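Local coordinates for probable transcriptional regulator PhnF (Escherichia coli, PDB 2FA1), which is probably a DNA-binding transcriptional regulator encoded in the operon for alkylphosphonate uptake and C-P lyase, present here as its C-terminal effector-binding domain, at residues N4-L14 with T149-E159; Q93-S101 with H134-E143. All coordinates share one frame; numbering follows the deposited sequence. Where two conformers were deposited one is given.

Interaction 1. Residues N4-L14 with T149-E159; sequences NAQARFSQNLL and TRADMIEFTME
Met153 meets the ring of Phe9. Its CE lies at the ring edge, and its bent chain runs beside Phe9. Met153 O accepts from Phe9 N at 2.8 Å. Ile154 has CG1 3.9 Å from Phe9 CB, and its CD1 meets the amide of Gln11, whose OE1 is held by Arg55. Glu155 bonds through its backbone to Phe9 O and Gln11 N, while its side chain turns to the face away from Ile154 and Phe156. CG of Glu155 stands anti to the backbone N (chi1 162°), and the extended chain brings Glu155 OE1 to 2.9 Å from Gln6 N, which comes from above the carboxylate plane. Arg104 and Arg130 of the second subunit form salt bridges with this carboxylate.

Strands 9-12 and 154-159 pair in parallel, and Phe156 to Glu159 pair antiparallel with a strand of the second subunit, so the sheet runs on across the UTRA-domain dimer. Phe156 lies alongside Gln11, its ring 52° from the amide plane, and Leu13 CD1 packs 3.9 Å from Phe156 CD1. Thr157 N donates to Gln11 O, and Thr157 O takes Leu13 N, nearly straight at 2.8 Å. Met158 CE reaches Leu13 CD2 at 3.6 Å, and its CG touches Leu14 CD1.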
loop_
_atom_site.group_PDB
_atom_site.type_symbol
_atom_site.label_atom_id
_atom_site.label_comp_id
_atom_site.label_asym_id
_atom_site.label_seq_id
_atom_site.Cartn_x
_atom_site.Cartn_y
_atom_site.Cartn_z
ATOM N N ASN A 4 0.235 -13.849 -8.076
ATOM C CA ASN A 4 -0.954 -14.376 -7.478
ATOM C C ASN A 4 -1.517 -13.322 -6.525
ATOM O O ASN A 4 -0.826 -12.381 -6.155
ATOM C CB ASN A 4 -0.673 -15.694 -6.769
ATOM C CG ASN A 4 0.340 -15.571 -5.659
ATOM O OD1 ASN A 4 0.163 -16.156 -4.612
ATOM N ND2 ASN A 4 1.414 -14.838 -5.888
ATOM N N ALA A 5 -2.771 -13.503 -6.143
ATOM C CA ALA A 5 -3.454 -12.618 -5.151
ATOM C C ALA A 5 -3.408 -13.251 -3.757
ATOM O O ALA A 5 -3.634 -14.442 -3.652
ATOM C CB ALA A 5 -4.858 -12.404 -5.606
ATOM N N GLN A 6 -3.077 -12.477 -2.710
ATOM C CA GLN A 6 -2.929 -12.941 -1.329
ATOM C C GLN A 6 -4.229 -12.789 -0.542
ATOM O O GLN A 6 -4.271 -13.058 0.669
ATOM C CB GLN A 6 -1.873 -12.110 -0.553
ATOM C CG GLN A 6 -0.451 -12.263 -1.033
ATOM C CD GLN A 6 0.564 -12.248 0.100
ATOM O OE1 GLN A 6 1.598 -12.941 0.027
ATOM N NE2 GLN A 6 0.293 -11.438 1.154
ATOM N N ALA A 7 -5.251 -12.288 -1.223
ATOM C CA ALA A 7 -6.523 -12.018 -0.585
ATOM C C ALA A 7 -7.648 -12.315 -1.553
ATOM O O ALA A 7 -7.466 -12.320 -2.779
ATOM C CB ALA A 7 -6.588 -10.561 -0.047
ATOM N N ARG A 8 -8.812 -12.569 -0.967
ATOM C CA ARG A 8 -10.056 -12.846 -1.679
ATOM C C ARG A 8 -10.333 -11.815 -2.736
ATOM O O ARG A 8 -10.588 -12.196 -3.884
ATOM C CB ARG A 8 -11.218 -12.944 -0.662
ATOM C CG ARG A 8 -12.606 -13.199 -1.226
ATOM C CD ARG A 8 -12.868 -14.669 -1.584
ATOM N NE ARG A 8 -13.659 -14.682 -2.809
ATOM C CZ ARG A 8 -14.982 -14.609 -2.856
ATOM N NH1 ARG A 8 -15.730 -14.640 -1.755
ATOM N NH2 ARG A 8 -15.566 -14.572 -4.038
ATOM N N PHE A 9 -10.274 -10.514 -2.400
ATOM C CA PHE A 9 -10.636 -9.431 -3.351
ATOM C C PHE A 9 -9.432 -8.527 -3.658
ATOM O O PHE A 9 -8.625 -8.344 -2.778
ATOM C CB PHE A 9 -11.732 -8.568 -2.736
ATOM C CG PHE A 9 -13.018 -9.327 -2.478
ATOM C CD1 PHE A 9 -13.342 -9.721 -1.193
ATOM C CD2 PHE A 9 -13.840 -9.698 -3.541
ATOM C CE1 PHE A 9 -14.493 -10.500 -0.919
ATOM C CE2 PHE A 9 -15.030 -10.447 -3.278
ATOM C CZ PHE A 9 -15.351 -10.807 -1.995
ATOM N N SER A 10 -9.345 -7.930 -4.861
ATOM C CA SER A 10 -8.260 -6.937 -5.210
ATOM C C SER A 10 -8.866 -5.585 -5.463
ATOM O O SER A 10 -9.916 -5.489 -6.122
ATOM C CB SER A 10 -7.471 -7.316 -6.489
ATOM O OG SER A 10 -6.783 -8.546 -6.340
ATOM N N GLN A 11 -8.299 -4.511 -4.902
ATOM C CA GLN A 11 -8.771 -3.141 -5.186
ATOM C C GLN A 11 -7.598 -2.313 -5.710
ATOM O O GLN A 11 -6.520 -2.332 -5.143
ATOM C CB GLN A 11 -9.430 -2.420 -3.961
ATOM C CG GLN A 11 -10.948 -2.811 -3.587
ATOM C CD GLN A 11 -11.486 -2.230 -2.223
ATOM O OE1 GLN A 11 -12.705 -2.280 -1.938
ATOM N NE2 GLN A 11 -10.583 -1.657 -1.403
ATOM N N ASN A 12 -7.820 -1.576 -6.794
ATOM C CA ASN A 12 -6.810 -0.685 -7.333
ATOM C C ASN A 12 -6.499 0.493 -6.397
ATOM O O ASN A 12 -7.360 1.295 -5.989
ATOM C CB ASN A 12 -7.219 -0.303 -8.771
ATOM C CG ASN A 12 -6.264 0.659 -9.472
ATOM O OD1 ASN A 12 -5.445 1.359 -8.880
ATOM N ND2 ASN A 12 -6.395 0.695 -10.811
ATOM N N LEU A 13 -5.246 0.595 -6.014
ATOM C CA LEU A 13 -4.819 1.589 -5.029
ATOM C C LEU A 13 -5.084 2.970 -5.603
ATOM O O LEU A 13 -5.383 3.893 -4.872
ATOM C CB LEU A 13 -3.317 1.380 -4.678
ATOM C CG LEU A 13 -2.736 2.316 -3.614
ATOM C CD1 LEU A 13 -3.392 2.027 -2.254
ATOM C CD2 LEU A 13 -1.265 2.145 -3.523
ATOM N N LEU A 14 -5.009 3.117 -6.917
ATOM C CA LEU A 14 -5.189 4.444 -7.501
ATOM C C LEU A 14 -6.638 4.776 -7.873
ATOM O O LEU A 14 -6.901 5.935 -8.231
ATOM C CB LEU A 14 -4.241 4.664 -8.695
ATOM C CG LEU A 14 -2.771 4.364 -8.412
ATOM C CD1 LEU A 14 -2.061 3.995 -9.732
ATOM C CD2 LEU A 14 -2.122 5.566 -7.662
ATOM N N THR A 149 -9.649 -1.289 5.673
ATOM C CA THR A 149 -10.055 -2.493 4.980
ATOM C C THR A 149 -9.544 -3.731 5.650
ATOM O O THR A 149 -8.390 -3.848 5.974
ATOM C CB THR A 149 -9.476 -2.616 3.571
ATOM O OG1 THR A 149 -8.039 -2.378 3.598
ATOM C CG2 THR A 149 -10.094 -1.681 2.566
ATOM N N ARG A 150 -10.418 -4.717 5.776
ATOM C CA ARG A 150 -10.009 -5.963 6.423
ATOM C C ARG A 150 -8.891 -6.592 5.577
ATOM O O ARG A 150 -9.045 -6.910 4.382
ATOM C CB ARG A 150 -11.246 -6.942 6.371
ATOM C CG ARG A 150 -12.255 -6.655 7.527
ATOM C CD ARG A 150 -13.365 -7.764 7.435
ATOM N NE ARG A 150 -12.818 -9.122 7.684
ATOM C CZ ARG A 150 -13.573 -10.145 8.114
ATOM N NH1 ARG A 150 -14.849 -9.986 8.491
ATOM N NH2 ARG A 150 -13.003 -11.354 8.341
ATOM N N ALA A 151 -7.723 -6.731 6.198
ATOM C CA ALA A 151 -6.614 -7.226 5.438
ATOM C C ALA A 151 -6.721 -8.711 5.129
ATOM O O ALA A 151 -6.009 -9.198 4.232
ATOM C CB ALA A 151 -5.336 -6.933 6.198
ATOM N N ASP A 152 -7.611 -9.430 5.846
ATOM C CA ASP A 152 -7.845 -10.801 5.444
ATOM C C ASP A 152 -8.695 -10.983 4.178
ATOM O O ASP A 152 -8.837 -12.142 3.721
ATOM C CB ASP A 152 -8.358 -11.650 6.621
ATOM C CG ASP A 152 -9.711 -11.214 7.140
ATOM O OD1 ASP A 152 -10.122 -10.102 6.816
ATOM O OD2 ASP A 152 -10.368 -11.949 7.936
ATOM N N MET A 153 -9.209 -9.902 3.585
ATOM C CA MET A 153 -10.158 -9.973 2.482
ATOM C C MET A 153 -9.807 -9.087 1.271
ATOM O O MET A 153 -10.302 -9.241 0.139
ATOM C CB MET A 153 -11.557 -9.626 3.016
ATOM C CG MET A 153 -12.068 -10.601 4.050
ATOM S SD MET A 153 -12.565 -12.160 3.277
ATOM C CE MET A 153 -13.520 -11.437 2.003
ATOM N N ILE A 154 -8.944 -8.118 1.486
ATOM C CA ILE A 154 -8.594 -7.224 0.345
ATOM C C ILE A 154 -7.106 -6.953 0.262
ATOM O O ILE A 154 -6.502 -6.697 1.323
ATOM C CB ILE A 154 -9.363 -5.883 0.447
ATOM C CG1 ILE A 154 -10.860 -5.993 0.085
ATOM C CG2 ILE A 154 -8.772 -4.842 -0.547
ATOM C CD1 ILE A 154 -11.695 -4.774 0.576
ATOM N N GLU A 155 -6.538 -7.068 -0.970
ATOM C CA GLU A 155 -5.164 -6.659 -1.292
ATOM C C GLU A 155 -5.244 -5.511 -2.311
ATOM O O GLU A 155 -6.196 -5.428 -3.116
ATOM C CB GLU A 155 -4.408 -7.908 -1.821
ATOM C CG GLU A 155 -3.114 -7.611 -2.609
ATOM C CD GLU A 155 -2.326 -8.881 -2.915
ATOM O OE1 GLU A 155 -2.886 -9.728 -3.646
ATOM O OE2 GLU A 155 -1.145 -9.052 -2.468
ATOM N N PHE A 156 -4.303 -4.583 -2.248
ATOM C CA PHE A 156 -4.303 -3.448 -3.171
ATOM C C PHE A 156 -3.365 -3.710 -4.294
ATOM O O PHE A 156 -2.314 -4.292 -4.089
ATOM C CB PHE A 156 -3.891 -2.157 -2.482
ATOM C CG PHE A 156 -4.974 -1.599 -1.552
ATOM C CD1 PHE A 156 -5.996 -0.843 -2.083
ATOM C CD2 PHE A 156 -4.901 -1.805 -0.164
ATOM C CE1 PHE A 156 -7.055 -0.361 -1.214
ATOM C CE2 PHE A 156 -5.907 -1.335 0.699
ATOM C CZ PHE A 156 -6.958 -0.593 0.171
ATOM N N THR A 157 -3.733 -3.209 -5.490
ATOM C CA THR A 157 -2.834 -3.399 -6.637
ATOM C C THR A 157 -2.502 -2.033 -7.237
ATOM O O THR A 157 -3.282 -1.097 -7.107
ATOM C CB THR A 157 -3.497 -4.286 -7.750
ATOM O OG1 THR A 157 -4.721 -3.677 -8.154
ATOM C CG2 THR A 157 -3.791 -5.674 -7.185
ATOM N N MET A 158 -1.396 -1.937 -7.962
ATOM C CA MET A 158 -1.139 -0.676 -8.664
ATOM C C MET A 158 -0.390 -1.018 -9.943
ATOM O O MET A 158 0.468 -1.913 -9.947
ATOM C CB MET A 158 -0.381 0.306 -7.747
ATOM C CG MET A 158 0.315 1.458 -8.426
ATOM S SD MET A 158 0.821 2.585 -7.141
ATOM C CE MET A 158 1.340 1.370 -5.937
ATOM N N GLU A 159 -0.814 -0.393 -11.038
ATOM C CA GLU A 159 -0.134 -0.611 -12.344
ATOM C C GLU A 159 0.703 0.611 -12.580
ATOM O O GLU A 159 0.280 1.765 -12.288
ATOM C CB GLU A 159 -1.150 -0.712 -13.480
ATOM C CG GLU A 159 -2.080 -1.893 -13.357
ATOM C CD GLU A 159 -1.403 -3.153 -13.744
ATOM O OE1 GLU A 159 -0.407 -3.047 -14.503
ATOM O OE2 GLU A 159 -1.851 -4.240 -13.291
HETATM O O HOH W 1 -4.574 -11.752 3.531
#

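Interaction 2. Residues Q93-S101 with H134-E143; sequences QTGIALRRS and HRDGESSPAE
Arg99 and His134 form an antiparallel hydrogen-bonded pair. Arg99 N donates to His134 O at 2.9 Å, almost straight and in the carbonyl plane, and His134 N returns a bond to Arg99 O at 2.8 Å. This pairing joins strand 98-109, outermost of its sheet within this chain, to strand 125-135 of the UTRA domain.

Pro141 CB sits 3.5 Å above one face of the His134 ring. Leu98 turns to the other side and places CD2 3.8 Å from Ala142 CB. His87 and Leu90 of helix 86-94 also pack on Leu98. Ala142 and Glu143 both face Asn133, a classic beta bulge. Ile96 crosses Arg135, with CG2 3.7 Å from Arg135 CG and CG1 3.9 Å above the centre of the guanidinium. A bend at chi3 (48°) gives the Arg135 chain this course. Asp136 OD2 lies at the guanidinium edge of Arg99, 3.6 Å from Arg99 NH1, with the two flat groups 86° apart.

This salt bridge is long, and both residues have a second conformer, so it is doubtful and probably weak. The backbone pair supplies the directional bonds, Leu98 adds an apolar contact, and Ile96 packs on the aliphatic part and guanidinium face of Arg135.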
loop_
_atom_site.group_PDB
_atom_site.type_symbol
_atom_site.label_atom_id
_atom_site.label_comp_id
_atom_site.label_asym_id
_atom_site.label_seq_id
_atom_site.Cartn_x
_atom_site.Cartn_y
_atom_site.Cartn_z
ATOM N N GLN A 93 -22.324 14.966 -10.976
ATOM C CA GLN A 93 -23.120 16.074 -10.525
ATOM C C GLN A 93 -22.470 17.447 -10.704
ATOM O O GLN A 93 -23.258 18.440 -10.871
ATOM C CB GLN A 93 -23.467 15.922 -8.973
ATOM C CG GLN A 93 -24.358 14.738 -8.601
ATOM C CD GLN A 93 -25.764 14.901 -9.164
ATOM O OE1 GLN A 93 -26.199 14.054 -9.925
ATOM N NE2 GLN A 93 -26.437 15.988 -8.833
ATOM N N THR A 94 -21.111 17.562 -10.671
ATOM C CA THR A 94 -20.525 18.903 -10.567
ATOM C C THR A 94 -19.417 19.095 -11.568
ATOM O O THR A 94 -18.929 20.218 -11.732
ATOM C CB THR A 94 -19.777 19.139 -9.190
ATOM O OG1 THR A 94 -18.678 18.206 -9.082
ATOM C CG2 THR A 94 -20.733 18.921 -7.982
ATOM N N GLY A 95 -18.979 17.985 -12.185
ATOM C CA GLY A 95 -17.828 18.049 -13.144
ATOM C C GLY A 95 -16.453 17.927 -12.463
ATOM O O GLY A 95 -15.427 17.881 -13.141
ATOM N N ILE A 96 -16.440 17.946 -11.145
ATOM C CA ILE A 96 -15.165 17.914 -10.352
ATOM C C ILE A 96 -14.593 16.505 -10.392
ATOM O O ILE A 96 -15.268 15.559 -10.012
ATOM C CB ILE A 96 -15.372 18.331 -8.919
ATOM C CG1 ILE A 96 -15.719 19.808 -8.824
ATOM C CG2 ILE A 96 -14.074 18.273 -8.165
ATOM C CD1 ILE A 96 -16.371 20.148 -7.513
ATOM N N ALA A 97 -13.342 16.358 -10.848
ATOM C CA ALA A 97 -12.727 14.983 -10.880
ATOM C C ALA A 97 -11.504 15.192 -10.007
ATOM O O ALA A 97 -10.648 16.045 -10.241
ATOM C CB ALA A 97 -12.379 14.490 -12.303
ATOM N N LEU A 98 -11.526 14.534 -8.867
ATOM C CA LEU A 98 -10.470 14.744 -7.930
ATOM C C LEU A 98 -9.239 13.962 -8.354
ATOM O O LEU A 98 -9.374 12.840 -8.888
ATOM C CB LEU A 98 -10.926 14.211 -6.561
ATOM C CG LEU A 98 -12.174 14.903 -6.136
ATOM C CD1 LEU A 98 -12.906 14.095 -4.993
ATOM C CD2 LEU A 98 -11.712 16.244 -5.720
ATOM N N ARG A 99 -8.074 14.549 -8.147
ATOM C CA ARG A 99 -6.811 13.874 -8.412
ATOM C C ARG A 99 -5.949 13.878 -7.152
ATOM O O ARG A 99 -5.856 14.859 -6.415
ATOM C CB ARG A 99 -6.060 14.553 -9.555
ATOM C CG ARG A 99 -6.727 14.370 -10.900
ATOM C CD ARG A 99 -6.433 12.999 -11.494
ATOM N NE ARG A 99 -7.587 12.445 -12.201
ATOM C CZ ARG A 99 -8.547 13.161 -12.788
ATOM N NH1 ARG A 99 -8.504 14.495 -12.813
ATOM N NH2 ARG A 99 -9.544 12.529 -13.384
ATOM N N ARG A 100 -5.294 12.755 -6.973
ATOM C CA ARG A 100 -4.551 12.402 -5.770
ATOM C C ARG A 100 -3.229 13.188 -5.649
ATOM O O ARG A 100 -2.456 13.280 -6.613
ATOM C CB ARG A 100 -4.301 10.925 -5.893
ATOM C CG ARG A 100 -3.542 10.251 -4.776
ATOM C CD ARG A 100 -4.421 9.624 -3.737
ATOM N NE ARG A 100 -5.436 8.760 -4.337
ATOM C CZ ARG A 100 -5.333 7.446 -4.417
ATOM N NH1 ARG A 100 -4.316 6.852 -3.825
ATOM N NH2 ARG A 100 -6.293 6.707 -5.023
ATOM N N SER A 101 -2.941 13.748 -4.504
ATOM C CA SER A 101 -1.599 14.274 -4.336
ATOM C C SER A 101 -0.719 13.369 -3.525
ATOM O O SER A 101 0.494 13.215 -3.822
ATOM C CB SER A 101 -1.536 15.675 -3.729
ATOM O OG SER A 101 -1.959 15.733 -2.398
ATOM N N HIS A 134 -7.272 16.603 -4.760
ATOM C CA HIS A 134 -7.280 18.041 -5.155
ATOM C C HIS A 134 -8.129 18.182 -6.398
ATOM O O HIS A 134 -8.259 17.229 -7.169
ATOM C CB HIS A 134 -5.825 18.457 -5.499
ATOM C CG HIS A 134 -4.971 18.652 -4.268
ATOM N ND1 HIS A 134 -4.299 17.606 -3.656
ATOM C CD2 HIS A 134 -4.723 19.751 -3.513
ATOM C CE1 HIS A 134 -3.659 18.067 -2.592
ATOM N NE2 HIS A 134 -3.891 19.359 -2.481
ATOM N N ARG A 135 -8.804 19.324 -6.500
ATOM C CA ARG A 135 -9.406 19.723 -7.780
ATOM C C ARG A 135 -8.210 20.253 -8.552
ATOM O O ARG A 135 -7.452 21.143 -8.056
ATOM C CB ARG A 135 -10.420 20.856 -7.642
ATOM C CG ARG A 135 -11.560 20.558 -6.761
ATOM C CD ARG A 135 -12.511 21.792 -6.652
ATOM N NE ARG A 135 -12.804 22.314 -7.985
ATOM C CZ ARG A 135 -13.773 23.188 -8.274
ATOM N NH1 ARG A 135 -14.524 23.694 -7.304
ATOM N NH2 ARG A 135 -13.949 23.573 -9.550
ATOM N N ASP A 136 -8.013 19.651 -9.713
ATOM C CA ASP A 136 -7.119 20.182 -10.753
ATOM C C ASP A 136 -6.441 21.493 -10.350
ATOM O O ASP A 136 -7.029 22.586 -10.462
ATOM C CB ASP A 136 -7.895 20.360 -12.054
ATOM C CG ASP A 136 -7.917 19.097 -12.901
ATOM O OD1 ASP A 136 -7.331 19.139 -14.014
ATOM O OD2 ASP A 136 -8.511 18.083 -12.468
ATOM N N GLY A 137 -5.215 21.350 -9.848
ATOM C CA GLY A 137 -4.283 22.448 -9.605
ATOM C C GLY A 137 -3.918 22.858 -8.171
ATOM O O GLY A 137 -2.744 23.006 -7.835
ATOM N N GLU A 138 -4.914 23.080 -7.336
ATOM C CA GLU A 138 -4.761 24.028 -6.229
ATOM C C GLU A 138 -4.095 23.515 -4.950
ATOM O O GLU A 138 -4.146 22.334 -4.615
ATOM C CB GLU A 138 -6.118 24.642 -5.849
ATOM C CG GLU A 138 -7.207 24.524 -6.930
ATOM C CD GLU A 138 -8.596 24.194 -6.335
ATOM O OE1 GLU A 138 -9.272 23.304 -6.898
ATOM O OE2 GLU A 138 -9.005 24.792 -5.312
ATOM N N SER A 139 -3.523 24.465 -4.210
ATOM C CA SER A 139 -2.861 24.197 -2.940
ATOM C C SER A 139 -3.801 23.492 -1.964
ATOM O O SER A 139 -3.498 22.372 -1.554
ATOM C CB SER A 139 -2.270 25.485 -2.352
ATOM O OG SER A 139 -1.092 25.810 -3.050
ATOM N N SER A 140 -4.932 24.129 -1.631
ATOM C CA SER A 140 -5.948 23.553 -0.755
ATOM C C SER A 140 -6.294 22.114 -1.217
ATOM O O SER A 140 -6.724 21.933 -2.377
ATOM C CB SER A 140 -7.199 24.435 -0.838
ATOM O OG SER A 140 -6.956 25.805 -0.488
ATOM N N PRO A 141 -6.045 21.058 -0.378
ATOM C CA PRO A 141 -6.736 19.834 -0.885
ATOM C C PRO A 141 -8.261 20.016 -0.836
ATOM O O PRO A 141 -8.744 20.889 -0.089
ATOM C CB PRO A 141 -6.314 18.708 0.076
ATOM C CG PRO A 141 -5.262 19.301 0.967
ATOM C CD PRO A 141 -5.237 20.816 0.837
ATOM N N ALA A 142 -8.963 19.195 -1.621
ATOM C CA ALA A 142 -10.415 19.235 -1.664
ATOM C C ALA A 142 -10.929 18.228 -0.645
ATOM O O ALA A 142 -11.956 18.455 -0.009
ATOM C CB ALA A 142 -10.960 18.916 -3.071
ATOM N N GLU A 143 -10.214 17.107 -0.504
ATOM C CA GLU A 143 -10.825 15.952 0.219
ATOM C C GLU A 143 -9.697 15.154 0.879
ATOM O O GLU A 143 -8.645 14.969 0.234
ATOM C CB GLU A 143 -11.560 15.009 -0.709
ATOM C CG GLU A 143 -12.219 13.719 0.012
ATOM C CD GLU A 143 -12.255 12.504 -0.840
ATOM O OE1 GLU A 143 -13.117 11.657 -0.640
ATOM O OE2 GLU A 143 -11.371 12.241 -1.672
#

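Interaction 1 and interaction 2 have centres about 25 Å apart but touch through one side chain. Arg100 NH2 lies 3.0 Å from Leu13 O, a probable hydrogen bond that ties the end of 4-14 to strand 98-109. Both contacts reach the same antiparallel sheet, where strands 125-135 and 143-150 are neighbours. Interaction 2 pairs His134 of strand 125-135. Phe156 of the small parallel sheet of interaction 1, and Leu13 just after strand 9-12, pack on Val129 of that strand. Both also touch the second subunit: interaction 1 broadly, interaction 2 through Arg100 and Ser101. Interaction 1 brings the chain's two ends together, and interaction 2 lies within the sequence between them.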